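Local coordinates for protein Rho guanine nucleotide exchange factor 12 (Homo sapiens, PDB 1TXD) that acts, through its DH/PH domains, as a guanine nucleotide exchange factor for the GTPase RhoA, at residues A[226-231]-A[251-256]; A[258-263]-A[276-281]; A[283-288]-A[314-319]. The protein carries 1 engineered substitution. All coordinates share one frame; numbering follows the deposited sequence.

Contact 1: A[226-231]-A[251-256]; sequences DYQRRL and DLTKRK
Q228 carries most of the contact between the last turn of helix 191-230 and the short 3-10 segment in 251-256. Its CG stands anti to the backbone N (chi1 -179°) and the chain bends at chi2, which brings the amide up against D251 and L252. Q228 OE1 accepts a hydrogen bond from L252 N at 3.2 Å, with an N-H...O angle of 154°; the donor sits well above the carbonyl plane. The same Q228 OE1 lies 3.1 Å from L252 CG. NE2 is bonded to L250 O, so both ends of the amide hold main-chain atoms of the same loop. Across from it the D251 carboxylate lies almost parallel to the amide plane, D251 OD1 3.5 Å from Q228 NE2. The example illustrates how the two domains of a Dbl-family exchange factor are joined: helix 191-230 is the closing helix of the DH domain, and its C-terminal end packs against the PH domain. Apolar contacts lie beside the amide. L252 CD1 approaches Y227 CB (3.9 Å) and, less closely, L231 CD1, while T253 CG2 rests 3.6 Å from Q228 CB. Within 251-256 a guanidinium N-H from R255 NH1 and the main-chain N-H of K254 reach D251 O from opposite faces of its plane.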
loop_
_atom_site.group_PDB
_atom_site.type_symbol
_atom_site.label_atom_id
_atom_site.label_comp_id
_atom_site.label_asym_id
_atom_site.label_seq_id
_atom_site.Cartn_x
_atom_site.Cartn_y
_atom_site.Cartn_z
ATOM N N ASP A 226 -3.172 -10.869 -9.453
ATOM C CA ASP A 226 -3.472 -10.464 -10.824
ATOM C C ASP A 226 -2.788 -11.405 -11.808
ATOM O O ASP A 226 -3.407 -11.869 -12.758
ATOM C CB ASP A 226 -2.958 -9.031 -11.081
ATOM C CG ASP A 226 -3.491 -8.452 -12.390
ATOM O OD1 ASP A 226 -4.741 -8.322 -12.527
ATOM O OD2 ASP A 226 -2.723 -8.121 -13.324
ATOM N N TYR A 227 -1.498 -11.673 -11.590
ATOM C CA TYR A 227 -0.796 -12.593 -12.475
ATOM C C TYR A 227 -1.463 -13.960 -12.374
ATOM O O TYR A 227 -1.778 -14.567 -13.388
ATOM C CB TYR A 227 0.673 -12.650 -12.104
ATOM C CG TYR A 227 1.426 -11.369 -12.340
ATOM C CD1 TYR A 227 0.920 -10.335 -13.137
ATOM C CD2 TYR A 227 2.668 -11.207 -11.805
ATOM C CE1 TYR A 227 1.643 -9.145 -13.336
ATOM C CE2 TYR A 227 3.400 -10.054 -12.010
ATOM C CZ TYR A 227 2.896 -9.028 -12.779
ATOM O OH TYR A 227 3.692 -7.899 -12.951
ATOM N N GLN A 228 -1.752 -14.412 -11.154
ATOM C CA GLN A 228 -2.388 -15.724 -10.950
ATOM C C GLN A 228 -3.728 -15.835 -11.641
ATOM O O GLN A 228 -4.161 -16.940 -12.001
ATOM C CB GLN A 228 -2.573 -16.045 -9.453
ATOM C CG GLN A 228 -3.218 -17.447 -9.137
ATOM C CD GLN A 228 -2.378 -18.644 -9.645
ATOM O OE1 GLN A 228 -1.311 -18.467 -10.231
ATOM N NE2 GLN A 228 -2.874 -19.852 -9.421
ATOM N N ARG A 229 -4.391 -14.701 -11.830
ATOM C CA ARG A 229 -5.708 -14.687 -12.487
ATOM C C ARG A 229 -5.528 -14.844 -13.996
ATOM O O ARG A 229 -6.204 -15.640 -14.623
ATOM C CB ARG A 229 -6.450 -13.385 -12.159
ATOM C CG ARG A 229 -7.941 -13.391 -12.439
ATOM C CD ARG A 229 -8.618 -12.024 -12.206
ATOM N NE ARG A 229 -7.800 -10.915 -12.704
ATOM C CZ ARG A 229 -7.639 -10.590 -13.993
ATOM N NH1 ARG A 229 -8.261 -11.263 -14.960
ATOM N NH2 ARG A 229 -6.848 -9.573 -14.322
ATOM N N ARG A 230 -4.576 -14.102 -14.554
ATOM C CA ARG A 230 -4.303 -14.105 -16.000
ATOM C C ARG A 230 -3.577 -15.382 -16.508
ATOM O O ARG A 230 -3.493 -15.627 -17.713
ATOM C CB ARG A 230 -3.514 -12.831 -16.366
ATOM C CG ARG A 230 -4.276 -11.531 -16.002
ATOM C CD ARG A 230 -3.709 -10.260 -16.621
ATOM N NE ARG A 230 -2.323 -10.019 -16.203
ATOM C CZ ARG A 230 -1.372 -9.452 -16.952
ATOM N NH1 ARG A 230 -1.621 -9.053 -18.195
ATOM N NH2 ARG A 230 -0.150 -9.285 -16.456
ATOM N N LEU A 231 -3.076 -16.187 -15.569
ATOM C CA LEU A 231 -2.373 -17.441 -15.854
ATOM C C LEU A 231 -3.237 -18.407 -16.671
ATOM O O LEU A 231 -4.361 -18.727 -16.286
ATOM C CB LEU A 231 -1.932 -18.096 -14.526
ATOM C CG LEU A 231 -0.924 -19.256 -14.508
ATOM C CD1 LEU A 231 0.515 -18.740 -14.659
ATOM C CD2 LEU A 231 -1.072 -20.114 -13.231
ATOM N N ASP A 251 -0.055 -22.414 -8.340
ATOM C CA ASP A 251 -0.575 -21.280 -7.608
ATOM C C ASP A 251 0.544 -20.338 -7.178
ATOM O O ASP A 251 1.153 -20.529 -6.122
ATOM C CB ASP A 251 -1.361 -21.759 -6.392
ATOM C CG ASP A 251 -2.282 -20.685 -5.845
ATOM O OD1 ASP A 251 -1.959 -19.493 -6.054
ATOM O OD2 ASP A 251 -3.346 -20.942 -5.224
ATOM N N LEU A 252 0.785 -19.314 -7.996
ATOM C CA LEU A 252 1.759 -18.260 -7.691
ATOM C C LEU A 252 1.554 -17.642 -6.302
ATOM O O LEU A 252 2.526 -17.361 -5.606
ATOM C CB LEU A 252 1.732 -17.150 -8.764
ATOM C CG LEU A 252 1.674 -17.539 -10.259
ATOM C CD1 LEU A 252 1.454 -16.318 -11.178
ATOM C CD2 LEU A 252 2.926 -18.298 -10.669
ATOM N N THR A 253 0.293 -17.471 -5.888
ATOM C CA THR A 253 -0.031 -16.736 -4.654
ATOM C C THR A 253 0.435 -17.403 -3.357
ATOM O O THR A 253 0.471 -16.755 -2.306
ATOM C CB THR A 253 -1.565 -16.443 -4.559
ATOM O OG1 THR A 253 -2.300 -17.659 -4.395
ATOM C CG2 THR A 253 -2.115 -15.849 -5.866
ATOM N N LYS A 254 0.789 -18.687 -3.414
ATOM C CA LYS A 254 1.240 -19.400 -2.208
ATOM C C LYS A 254 2.748 -19.262 -1.971
ATOM O O LYS A 254 3.317 -19.956 -1.131
ATOM C CB LYS A 254 0.801 -20.874 -2.235
ATOM C CG LYS A 254 -0.622 -21.116 -1.711
ATOM C CD LYS A 254 -0.732 -21.004 -0.168
ATOM C CE LYS A 254 -1.282 -19.652 0.307
ATOM N NZ LYS A 254 -2.488 -19.225 -0.439
ATOM N N ARG A 255 3.379 -18.356 -2.708
ATOM C CA ARG A 255 4.734 -17.915 -2.418
ATOM C C ARG A 255 4.888 -16.445 -2.794
ATOM O O ARG A 255 4.177 -15.940 -3.657
ATOM C CB ARG A 255 5.747 -18.770 -3.193
ATOM C CG ARG A 255 5.682 -18.646 -4.729
ATOM C CD ARG A 255 4.817 -19.706 -5.407
ATOM N NE ARG A 255 5.504 -20.994 -5.465
ATOM C CZ ARG A 255 4.973 -22.118 -5.929
ATOM N NH1 ARG A 255 3.719 -22.153 -6.365
ATOM N NH2 ARG A 255 5.703 -23.224 -5.935
ATOM N N LYS A 256 5.833 -15.763 -2.166
ATOM C CA LYS A 256 6.043 -14.347 -2.450
ATOM C C LYS A 256 6.922 -14.166 -3.684
ATOM O O LYS A 256 7.811 -14.977 -3.928
ATOM C CB LYS A 256 6.637 -13.633 -1.230
ATOM C CG LYS A 256 5.596 -13.377 -0.124
ATOM C CD LYS A 256 6.110 -12.425 0.961
ATOM C CE LYS A 256 4.999 -11.524 1.477
ATOM N NZ LYS A 256 5.394 -10.774 2.703
#

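Contact 2: A[258-263]-A[276-281]; sequences IHEGPL and YTLLLE
The Y276 ring has G261 O over one face, 3.8 Å above the plane and shifted toward the rim, and E260 OE1 at its edge, with the carboxylate turned steeply to the ring. This is a beta hairpin of the PH-domain sheet, strands 257-266 and 275-280 running antiparallel. The Y276 CG lies anti to the backbone N (chi1 -166°), which carries the ring across the neighbouring strand, over G261, with the hydroxyl at E260. The model places OH 2.5 Å from E260 OE1, but that oxygen is crowded by another atom and the bond length is doubtful. On the opposite side of the sheet the H259 ring meets W360 of helix 354-374 edge to face. G261 and T277 form a regular hydrogen-bonded pair, T277 N to G261 O at 2.9 Å and G261 N to T277 O at 3.2 Å. Nearer the hairpin's open end, a classic beta bulge interrupts the pattern: I258 N and H259 N both give their hydrogens to L279 O, at 2.9 and 3.1 Å. L263 crosses T277 at about a right angle, its CD1 3.4 Å from T277 OG1, a buried hydroxyl oxygen with no polar partner in the model.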
loop_
_atom_site.group_PDB
_atom_site.type_symbol
_atom_site.label_atom_id
_atom_site.label_comp_id
_atom_site.label_asym_id
_atom_site.label_seq_id
_atom_site.Cartn_x
_atom_site.Cartn_y
_atom_site.Cartn_z
ATOM N N ILE A 258 9.761 -12.123 -5.780
ATOM C CA ILE A 258 10.989 -11.400 -5.477
ATOM C C ILE A 258 11.426 -10.509 -6.637
ATOM O O ILE A 258 11.948 -9.413 -6.417
ATOM C CB ILE A 258 12.086 -12.414 -5.102
ATOM C CG1 ILE A 258 11.875 -12.867 -3.652
ATOM C CG2 ILE A 258 13.516 -11.834 -5.299
ATOM C CD1 ILE A 258 10.861 -13.978 -3.487
ATOM N N HIS A 259 11.208 -10.968 -7.865
ATOM C CA HIS A 259 11.595 -10.206 -9.046
ATOM C C HIS A 259 10.704 -10.529 -10.249
ATOM O O HIS A 259 10.047 -11.565 -10.290
ATOM C CB HIS A 259 13.076 -10.482 -9.381
ATOM C CG HIS A 259 13.710 -9.412 -10.209
ATOM N ND1 HIS A 259 13.647 -9.405 -11.585
ATOM C CD2 HIS A 259 14.383 -8.294 -9.857
ATOM C CE1 HIS A 259 14.263 -8.332 -12.047
ATOM N NE2 HIS A 259 14.721 -7.640 -11.019
ATOM N N GLU A 260 10.687 -9.625 -11.219
ATOM C CA GLU A 260 10.011 -9.857 -12.489
ATOM C C GLU A 260 10.577 -8.975 -13.606
ATOM O O GLU A 260 11.088 -7.876 -13.356
ATOM C CB GLU A 260 8.511 -9.581 -12.348
ATOM C CG GLU A 260 8.187 -8.107 -12.165
ATOM C CD GLU A 260 6.749 -7.860 -11.786
ATOM O OE1 GLU A 260 5.856 -8.252 -12.558
ATOM O OE2 GLU A 260 6.517 -7.275 -10.716
ATOM N N GLY A 261 10.479 -9.454 -14.844
ATOM C CA GLY A 261 10.855 -8.652 -15.999
ATOM C C GLY A 261 10.711 -9.339 -17.348
ATOM O O GLY A 261 10.380 -10.523 -17.422
ATOM N N PRO A 262 10.959 -8.592 -18.421
ATOM C CA PRO A 262 11.073 -9.187 -19.758
ATOM C C PRO A 262 12.430 -9.904 -19.995
ATOM O O PRO A 262 13.480 -9.248 -20.047
ATOM C CB PRO A 262 10.924 -7.982 -20.705
ATOM C CG PRO A 262 10.813 -6.759 -19.836
ATOM C CD PRO A 262 11.175 -7.136 -18.444
ATOM N N LEU A 263 12.389 -11.231 -20.112
ATOM C CA LEU A 263 13.510 -12.012 -20.651
ATOM C C LEU A 263 13.165 -12.526 -22.050
ATOM O O LEU A 263 12.011 -12.507 -22.459
ATOM C CB LEU A 263 13.857 -13.209 -19.751
ATOM C CG LEU A 263 14.186 -12.932 -18.281
ATOM C CD1 LEU A 263 14.445 -14.228 -17.534
ATOM C CD2 LEU A 263 15.367 -11.985 -18.144
ATOM N N TYR A 276 7.857 -12.966 -20.414
ATOM C CA TYR A 276 7.834 -12.243 -19.159
ATOM C C TYR A 276 8.007 -13.295 -18.069
ATOM O O TYR A 276 7.289 -14.297 -18.039
ATOM C CB TYR A 276 6.502 -11.503 -18.977
ATOM C CG TYR A 276 6.545 -10.468 -17.877
ATOM C CD1 TYR A 276 6.931 -9.153 -18.151
ATOM C CD2 TYR A 276 6.219 -10.806 -16.557
ATOM C CE1 TYR A 276 6.989 -8.202 -17.147
ATOM C CE2 TYR A 276 6.268 -9.855 -15.544
ATOM C CZ TYR A 276 6.657 -8.561 -15.848
ATOM O OH TYR A 276 6.705 -7.616 -14.858
ATOM N N THR A 277 8.941 -13.048 -17.165
ATOM C CA THR A 277 9.453 -14.080 -16.276
ATOM C C THR A 277 9.287 -13.648 -14.849
ATOM O O THR A 277 9.419 -12.478 -14.551
ATOM C CB THR A 277 10.972 -14.293 -16.581
ATOM O OG1 THR A 277 11.109 -14.923 -17.853
ATOM C CG2 THR A 277 11.624 -15.256 -15.593
ATOM N N LEU A 278 9.042 -14.591 -13.956
ATOM C CA LEU A 278 8.825 -14.253 -12.572
ATOM C C LEU A 278 9.686 -15.085 -11.684
ATOM O O LEU A 278 9.538 -16.298 -11.640
ATOM C CB LEU A 278 7.370 -14.503 -12.181
ATOM C CG LEU A 278 6.239 -14.059 -13.116
ATOM C CD1 LEU A 278 4.945 -14.551 -12.516
ATOM C CD2 LEU A 278 6.198 -12.550 -13.389
ATOM N N LEU A 279 10.593 -14.425 -10.976
ATOM C CA LEU A 279 11.332 -15.047 -9.878
ATOM C C LEU A 279 10.520 -15.008 -8.581
ATOM O O LEU A 279 10.321 -13.937 -8.005
ATOM C CB LEU A 279 12.660 -14.325 -9.656
ATOM C CG LEU A 279 13.467 -14.742 -8.428
ATOM C CD1 LEU A 279 13.625 -16.263 -8.346
ATOM C CD2 LEU A 279 14.842 -14.071 -8.485
ATOM N N LEU A 280 10.079 -16.179 -8.129
ATOM C CA LEU A 280 9.372 -16.341 -6.860
ATOM C C LEU A 280 10.291 -16.955 -5.810
ATOM O O LEU A 280 11.457 -17.231 -6.086
ATOM C CB LEU A 280 8.132 -17.220 -7.053
ATOM C CG LEU A 280 7.270 -16.894 -8.270
ATOM C CD1 LEU A 280 5.991 -17.751 -8.266
ATOM C CD2 LEU A 280 6.908 -15.418 -8.310
ATOM N N GLU A 281 9.760 -17.178 -4.606
ATOM C CA GLU A 281 10.559 -17.662 -3.472
ATOM C C GLU A 281 11.360 -18.915 -3.819
ATOM O O GLU A 281 12.531 -19.044 -3.442
ATOM C CB GLU A 281 9.662 -17.971 -2.262
ATOM C CG GLU A 281 9.753 -16.963 -1.121
ATOM C CD GLU A 281 8.602 -17.080 -0.128
ATOM O OE1 GLU A 281 8.015 -18.181 -0.014
ATOM O OE2 GLU A 281 8.277 -16.071 0.542
#

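Contact 3: A[283-288]-A[314-319]; sequences ILVLLQ and SPVIKL
Strands 283-288 and 316-318 run antiparallel, their axes 4.8 Å apart at closest approach and 165° between their directions, with L284 and I317 as the hydrogen-bonded pair. L284 N to I317 O and I317 N to L284 O are both 3.1 Å and nearly straight. On either side of this pair lie non-hydrogen-bonded ones, I283 with K318 and V285 with V316. The side chains then sort by face. L284 and I317 lie side by side and point the same way, and their tips, CD2 and CD1, approach to 4.1 Å. L286 CD1 packs closer to the same I317 CD1, at 3.7 Å. W360 and I364 of helix 354-374 touch L284, and Y347 touches L286 and I317, so this face looks into the core of the PH beta sandwich. On the other face I283 CG2 meets V316 CG1 at 4.0 Å; I283 holds CG1 between the backbone N and the carbonyl carbon (chi1 54°), leaving CG2 beside the N and directed across at V316. K318 reaches beyond this face to a salt bridge with E246. Where the short strand begins, L286 N donates to P315 O at 2.8 Å, while P315 CB lies 3.6 Å from L286 O and L286 CB rests against P315 CB at 4.2 Å. A proline nitrogen has no hydrogen to give, and the bond is therefore made in one direction alone: the chemistry implies that regular two-way pairing stops at P315.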
loop_
_atom_site.group_PDB
_atom_site.type_symbol
_atom_site.label_atom_id
_atom_site.label_comp_id
_atom_site.label_asym_id
_atom_site.label_seq_id
_atom_site.Cartn_x
_atom_site.Cartn_y
_atom_site.Cartn_z
ATOM N N ILE A 283 10.619 -20.908 -7.068
ATOM C CA ILE A 283 10.589 -21.258 -8.486
ATOM C C ILE A 283 10.812 -20.040 -9.369
ATOM O O ILE A 283 10.465 -18.921 -9.007
ATOM C CB ILE A 283 9.245 -21.938 -8.881
ATOM C CG1 ILE A 283 8.032 -21.081 -8.471
ATOM C CG2 ILE A 283 9.154 -23.329 -8.270
ATOM C CD1 ILE A 283 6.706 -21.552 -9.059
ATOM N N LEU A 284 11.420 -20.269 -10.523
ATOM C CA LEU A 284 11.421 -19.306 -11.598
ATOM C C LEU A 284 10.282 -19.757 -12.496
ATOM O O LEU A 284 10.064 -20.955 -12.661
ATOM C CB LEU A 284 12.758 -19.340 -12.328
ATOM C CG LEU A 284 13.132 -18.144 -13.190
ATOM C CD1 LEU A 284 13.640 -17.012 -12.332
ATOM C CD2 LEU A 284 14.204 -18.553 -14.202
ATOM N N VAL A 285 9.540 -18.803 -13.049
ATOM C CA VAL A 285 8.356 -19.111 -13.843
ATOM C C VAL A 285 8.472 -18.418 -15.175
ATOM O O VAL A 285 8.707 -17.217 -15.248
ATOM C CB VAL A 285 7.042 -18.656 -13.157
ATOM C CG1 VAL A 285 5.841 -18.979 -14.040
ATOM C CG2 VAL A 285 6.881 -19.321 -11.786
ATOM N N LEU A 286 8.272 -19.183 -16.235
ATOM C CA LEU A 286 8.460 -18.680 -17.576
ATOM C C LEU A 286 7.088 -18.555 -18.217
ATOM O O LEU A 286 6.372 -19.545 -18.347
ATOM C CB LEU A 286 9.376 -19.626 -18.363
ATOM C CG LEU A 286 10.744 -19.888 -17.709
ATOM C CD1 LEU A 286 11.569 -20.853 -18.558
ATOM C CD2 LEU A 286 11.526 -18.606 -17.486
ATOM N N LEU A 287 6.728 -17.327 -18.589
ATOM C CA LEU A 287 5.408 -17.021 -19.137
ATOM C C LEU A 287 5.526 -16.244 -20.445
ATOM O O LEU A 287 6.569 -15.652 -20.719
ATOM C CB LEU A 287 4.591 -16.213 -18.123
ATOM C CG LEU A 287 4.473 -16.773 -16.702
ATOM C CD1 LEU A 287 4.021 -15.692 -15.740
ATOM C CD2 LEU A 287 3.515 -17.951 -16.644
ATOM N N GLN A 288 4.451 -16.251 -21.239
ATOM C CA GLN A 288 4.401 -15.576 -22.545
ATOM C C GLN A 288 3.255 -14.564 -22.611
ATOM O O GLN A 288 2.099 -14.923 -22.366
ATOM C CB GLN A 288 4.226 -16.615 -23.669
ATOM C CG GLN A 288 5.390 -16.694 -24.668
ATOM C CD GLN A 288 5.031 -17.461 -25.942
ATOM O OE1 GLN A 288 4.578 -18.606 -25.876
ATOM N NE2 GLN A 288 5.235 -16.833 -27.096
ATOM N N SER A 314 10.268 -27.857 -19.019
ATOM C CA SER A 314 9.276 -27.224 -18.141
ATOM C C SER A 314 9.420 -25.694 -18.086
ATOM O O SER A 314 10.538 -25.179 -18.016
ATOM C CB SER A 314 9.384 -27.793 -16.720
ATOM O OG SER A 314 8.258 -27.454 -15.927
ATOM N N PRO A 315 8.297 -24.966 -18.108
ATOM C CA PRO A 315 8.313 -23.507 -17.880
ATOM C C PRO A 315 8.451 -23.133 -16.404
ATOM O O PRO A 315 8.677 -21.974 -16.115
ATOM C CB PRO A 315 6.953 -23.051 -18.414
ATOM C CG PRO A 315 6.070 -24.220 -18.194
ATOM C CD PRO A 315 6.928 -25.461 -18.341
ATOM N N VAL A 316 8.300 -24.102 -15.504
ATOM C CA VAL A 316 8.592 -23.924 -14.085
ATOM C C VAL A 316 9.904 -24.622 -13.760
ATOM O O VAL A 316 10.009 -25.848 -13.877
ATOM C CB VAL A 316 7.465 -24.521 -13.189
ATOM C CG1 VAL A 316 7.965 -24.883 -11.768
ATOM C CG2 VAL A 316 6.300 -23.555 -13.112
ATOM N N ILE A 317 10.882 -23.833 -13.324
ATOM C CA ILE A 317 12.183 -24.342 -12.923
ATOM C C ILE A 317 12.338 -24.278 -11.406
ATOM O O ILE A 317 12.394 -23.199 -10.831
ATOM C CB ILE A 317 13.298 -23.509 -13.594
ATOM C CG1 ILE A 317 13.144 -23.520 -15.118
ATOM C CG2 ILE A 317 14.663 -24.024 -13.178
ATOM C CD1 ILE A 317 13.634 -22.239 -15.788
ATOM N N LYS A 318 12.425 -25.430 -10.764
ATOM C CA LYS A 318 12.624 -25.483 -9.322
ATOM C C LYS A 318 14.005 -24.936 -8.948
ATOM O O LYS A 318 15.023 -25.455 -9.390
ATOM C CB LYS A 318 12.452 -26.915 -8.822
ATOM C CG LYS A 318 11.067 -27.501 -9.132
ATOM C CD LYS A 318 10.622 -28.501 -8.074
ATOM C CE LYS A 318 9.142 -28.857 -8.204
ATOM N NZ LYS A 318 8.826 -30.193 -7.596
ATOM N N LEU A 319 14.031 -23.873 -8.145
ATOM C CA LEU A 319 15.286 -23.226 -7.736
ATOM C C LEU A 319 16.199 -24.130 -6.895
ATOM O O LEU A 319 17.401 -23.873 -6.782
ATOM C CB LEU A 319 14.994 -21.931 -6.956
ATOM C CG LEU A 319 14.335 -20.794 -7.742
ATOM C CD1 LEU A 319 13.899 -19.679 -6.800
ATOM C CD2 LEU A 319 15.268 -20.246 -8.820
#

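Overall arrangement
The three contacts follow one another along the chain, from the end of the DH helix into the PH domain, and lie on one side of the chain's centre. Contacts 2 and 3 share a sheet: their centres are about 9 Å apart, and strand 275-280 pairs with strand 283-290, L278 O with V285 N and Y276 N with L287 O. Contact 1 lies about 12 and 13 Å from them, centre to centre, where Y227 of helix 191-230 touches Y276 and L278; L231 adds L287, L252 approaches V285, and R255 touches L280 and I283. They illustrate how a helix of the exchange domain can pack against the neighbouring PH domain, probably helping to set their orientation.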